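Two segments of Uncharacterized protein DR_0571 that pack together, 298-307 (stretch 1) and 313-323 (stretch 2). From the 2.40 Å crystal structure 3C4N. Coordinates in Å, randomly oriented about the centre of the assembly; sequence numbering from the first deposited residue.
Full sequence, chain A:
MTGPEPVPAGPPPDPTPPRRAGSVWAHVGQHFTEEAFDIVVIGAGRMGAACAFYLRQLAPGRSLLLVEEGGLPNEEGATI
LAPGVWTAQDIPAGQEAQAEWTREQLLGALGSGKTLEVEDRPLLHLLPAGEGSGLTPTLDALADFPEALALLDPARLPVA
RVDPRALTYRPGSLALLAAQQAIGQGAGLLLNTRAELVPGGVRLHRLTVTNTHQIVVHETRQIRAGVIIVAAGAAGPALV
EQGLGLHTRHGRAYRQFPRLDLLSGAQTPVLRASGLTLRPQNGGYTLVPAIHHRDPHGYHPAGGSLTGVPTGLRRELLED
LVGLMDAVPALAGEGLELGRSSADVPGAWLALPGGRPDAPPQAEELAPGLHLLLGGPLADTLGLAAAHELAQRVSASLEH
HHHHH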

# COMPACT_ATOMS: atom_id res chain seq x y z
N GLY A 298 -32.72 7.49 -1.70
CA GLY A 298 -32.53 8.63 -2.58
C GLY A 298 -32.48 9.92 -1.79
O GLY A 298 -33.46 10.67 -1.75
N TYR A 299 -31.34 10.19 -1.17
CA TYR A 299 -31.19 11.40 -0.37
C TYR A 299 -29.85 12.08 -0.61
O TYR A 299 -28.80 11.44 -0.55
N HIS A 300 -29.90 13.37 -0.90
CA HIS A 300 -28.71 14.17 -1.12
C HIS A 300 -28.61 15.21 -0.02
O HIS A 300 -29.45 16.10 0.08
N PRO A 301 -27.59 15.09 0.84
CA PRO A 301 -27.41 16.05 1.93
C PRO A 301 -27.26 17.47 1.40
O PRO A 301 -26.43 17.74 0.52
N ALA A 302 -28.06 18.38 1.94
CA ALA A 302 -28.03 19.77 1.52
C ALA A 302 -27.89 20.70 2.72
O ALA A 302 -26.89 21.41 2.84
N GLY A 303 -28.88 20.70 3.60
CA GLY A 303 -28.83 21.55 4.77
C GLY A 303 -28.64 23.04 4.50
O GLY A 303 -28.11 23.43 3.46
N GLY A 304 -29.08 23.87 5.44
CA GLY A 304 -28.93 25.31 5.29
C GLY A 304 -30.23 26.08 5.38
O GLY A 304 -30.91 26.30 4.38
N SER A 305 -30.58 26.50 6.59
CA SER A 305 -31.81 27.25 6.83
C SER A 305 -31.78 27.83 8.24
O SER A 305 -32.67 27.55 9.05
N LEU A 306 -30.76 28.62 8.55
CA LEU A 306 -30.67 29.21 9.88
C LEU A 306 -30.97 30.70 9.89
O LEU A 306 -30.21 31.51 9.35
N THR A 307 -32.09 31.04 10.53
CA THR A 307 -32.56 32.40 10.67
C THR A 307 -32.44 33.22 9.38
O THR A 307 -31.83 34.29 9.36
N LEU A 313 -25.15 23.09 7.20
CA LEU A 313 -25.68 22.08 8.11
C LEU A 313 -27.10 21.65 7.75
O LEU A 313 -27.93 22.49 7.38
N ARG A 314 -27.39 20.36 7.87
CA ARG A 314 -28.72 19.84 7.57
C ARG A 314 -29.75 20.44 8.50
O ARG A 314 -29.44 20.81 9.63
N ARG A 315 -30.98 20.53 8.01
CA ARG A 315 -32.08 21.10 8.78
C ARG A 315 -32.15 20.47 10.18
O ARG A 315 -32.27 21.18 11.18
N GLU A 316 -32.04 19.15 10.25
CA GLU A 316 -32.11 18.48 11.53
C GLU A 316 -31.04 18.89 12.53
O GLU A 316 -31.31 19.03 13.72
N LEU A 317 -29.82 19.10 12.04
CA LEU A 317 -28.73 19.51 12.92
C LEU A 317 -29.02 20.94 13.40
O LEU A 317 -28.82 21.27 14.57
N LEU A 318 -29.49 21.77 12.48
CA LEU A 318 -29.83 23.15 12.78
C LEU A 318 -30.84 23.21 13.92
O LEU A 318 -30.67 23.96 14.87
N GLU A 319 -31.89 22.41 13.81
CA GLU A 319 -32.93 22.39 14.84
C GLU A 319 -32.33 21.95 16.17
O GLU A 319 -32.60 22.57 17.20
N ASP A 320 -31.53 20.89 16.15
CA ASP A 320 -30.90 20.38 17.37
C ASP A 320 -30.12 21.50 18.05
O ASP A 320 -30.27 21.74 19.26
N LEU A 321 -29.29 22.20 17.28
CA LEU A 321 -28.49 23.30 17.79
C LEU A 321 -29.39 24.35 18.47
O LEU A 321 -29.11 24.79 19.58
N VAL A 322 -30.45 24.75 17.79
CA VAL A 322 -31.37 25.74 18.34
C VAL A 322 -31.88 25.26 19.69
O VAL A 322 -32.00 26.05 20.62
N GLY A 323 -32.17 23.97 19.79
CA GLY A 323 -32.68 23.41 21.03
C GLY A 323 -31.64 23.28 22.13
O GLY A 323 -31.98 23.07 23.29

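What does stretch 2 offer where it first meets stretch 1, at Leu 313? It offers backbone rather than side chain. The CA-to-CB bond of Leu 313 points away from stretch 1, and the side chain, with chi1 m and chi2 p, keeps out of contact with it. Its carbonyl does the touching: Leu 313 O lies 2.9 Å from Gly 303 CA and 2.6 Å from Gly 304 N. Such an approach depends on the lack of side chain at Gly 303, because a CB there would point toward stretch 2 and fall 2.2 Å from Leu 313 O and 2.3 Å from Arg 314 N, both clashes. At Gly 304 the reason is local: its backbone angles would jam a CB against the carbonyl oxygen of the residue before it.

How does Arg 314 reach stretch 1 when its CA-to-CB bond points away? Its long side chain, with chi1 m, chi2 t and chi3 m, brings its end back. Tyr 299, with chi1 t and its CA-to-CB bond toward stretch 2, holds out its hydroxyl, and Arg 314 NH1 donates a hydrogen bond to Tyr 299 OH at 2.8 Å. The N-H...O angle of 168° is nearly straight, and the hydroxyl lies at the edge of the guanidinium, near its plane, where N-H groups point. The hydroxyl's position is somewhat uncertain, since it sits too close to a neighbouring atom in the model. Pro 301 adds a looser contact along the same side chain, its CB 4.4 Å from Arg 314 CD. Meanwhile the main chain of Arg 314 passes close to stretch 1, with Gly 303 CA and Arg 314 CA just 3.3 Å apart, and the residue takes the N-cap position of the helix that follows.

What do the charged residues of the first helical turn contribute? Little of the contact across the stretches. Arg 315, with chi1 and chi2 both t, starts sideways, but its end leads away; its NH1 makes a salt bridge with Glu 319 OE2 at 3.6 Å. Glu 316 forms a salt bridge within stretch 2 as well, Arg 314 NH2 to Glu 316 OE1 at 3.5 Å, but that oxygen lies well out of the guanidinium plane, so charge alone links them.

Which helix side chains form the apolar part of the packing? Leu 318 and, one turn on, Val 322, both with CA-to-CB bonds toward stretch 1. Leu 318 is buried, its chi1 of -102° and chi2 of 15° lying between the usual wells. Its CD2 comes within 3.4 Å of Ser 305 N, while its CG is 4.2 Å from Leu 306 CB. Leu 306, with chi1 t and chi2 p, extends to Val 322, whose chi1 is t: Leu 306 CD1 meets Val 322 CG2 at 4.3 Å. Beside these leucines, Ser 305, with chi1 m, spends its hydroxyl locally, Ser 305 OG donating to Gly 304 O at 2.5 Å.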

# COMPACT_ATOMS: atom_id res chain seq x y z
CB TYR A 299 -31.37 11.09 1.12
CG TYR A 299 -31.04 12.24 2.05
CD1 TYR A 299 -31.79 13.41 2.03
CD2 TYR A 299 -29.94 12.17 2.91
CE1 TYR A 299 -31.44 14.50 2.83
CE2 TYR A 299 -29.58 13.25 3.71
CZ TYR A 299 -30.32 14.41 3.66
OH TYR A 299 -29.93 15.50 4.42
CB HIS A 300 -28.76 14.88 -2.47
CG HIS A 300 -28.47 13.99 -3.64
ND1 HIS A 300 -28.08 14.49 -4.87
CD2 HIS A 300 -28.51 12.65 -3.77
CE1 HIS A 300 -27.90 13.48 -5.70
NE2 HIS A 300 -28.15 12.35 -5.06
CB PRO A 301 -26.16 15.54 2.63
CG PRO A 301 -25.40 14.87 1.53
CD PRO A 301 -26.49 14.12 0.82
CB ALA A 302 -29.30 20.10 0.75
CB SER A 305 -33.04 26.34 6.68
OG SER A 305 -33.23 25.89 5.35
CB LEU A 306 -29.30 28.94 10.51
CG LEU A 306 -29.13 29.48 11.95
CD1 LEU A 306 -30.13 28.80 12.88
CD2 LEU A 306 -27.72 29.24 12.42
CB THR A 307 -31.85 33.12 11.84
OG1 THR A 307 -32.35 34.46 11.96
CG2 THR A 307 -30.34 33.17 11.63
CB LEU A 313 -25.65 22.62 9.54
CG LEU A 313 -24.28 22.85 10.19
CD1 LEU A 313 -23.48 23.84 9.38
CD2 LEU A 313 -24.46 23.37 11.62
CB ARG A 314 -28.77 18.31 7.71
CG ARG A 314 -27.72 17.60 6.90
CD ARG A 314 -28.12 16.18 6.56
NE ARG A 314 -28.48 15.36 7.66
CZ ARG A 314 -29.46 14.47 7.80
NH1 ARG A 314 -30.37 14.17 6.87
NH2 ARG A 314 -29.45 13.83 8.94
CB ARG A 315 -33.40 20.88 8.01
CG ARG A 315 -34.68 21.29 8.75
CD ARG A 315 -35.93 20.90 7.94
NE ARG A 315 -35.90 19.50 7.52
CZ ARG A 315 -36.05 18.46 8.33
NH1 ARG A 315 -36.25 18.64 9.63
NH2 ARG A 315 -35.98 17.22 7.84
CB GLU A 316 -32.07 16.97 11.33
CG GLU A 316 -33.35 16.45 10.74
CD GLU A 316 -33.49 14.96 10.91
OE1 GLU A 316 -32.68 14.23 10.30
OE2 GLU A 316 -34.39 14.53 11.68
CB LEU A 317 -27.39 19.47 12.18
CG LEU A 317 -26.15 19.18 13.04
CD1 LEU A 317 -24.90 19.52 12.24
CD2 LEU A 317 -26.17 19.98 14.32
CB LEU A 318 -30.42 23.83 11.54
CG LEU A 318 -29.57 24.77 10.68
CD1 LEU A 318 -28.08 24.64 11.01
CD2 LEU A 318 -29.84 24.48 9.22
CB GLU A 319 -34.06 21.43 14.45
CG GLU A 319 -34.57 21.59 13.02
CD GLU A 319 -35.77 20.72 12.73
OE1 GLU A 319 -35.77 19.54 13.14
OE2 GLU A 319 -36.72 21.20 12.08
CB ASP A 320 -29.96 19.20 17.06
CG ASP A 320 -30.70 17.89 16.81
OD1 ASP A 320 -31.67 17.59 17.54
OD2 ASP A 320 -30.31 17.15 15.88
CB LEU A 321 -27.70 23.96 16.66
CG LEU A 321 -26.65 23.12 15.94
CD1 LEU A 321 -26.08 23.93 14.79
CD2 LEU A 321 -25.55 22.72 16.90
CB VAL A 322 -32.55 25.98 17.38
CG1 VAL A 322 -33.57 26.90 18.02
CG2 VAL A 322 -32.04 26.57 16.07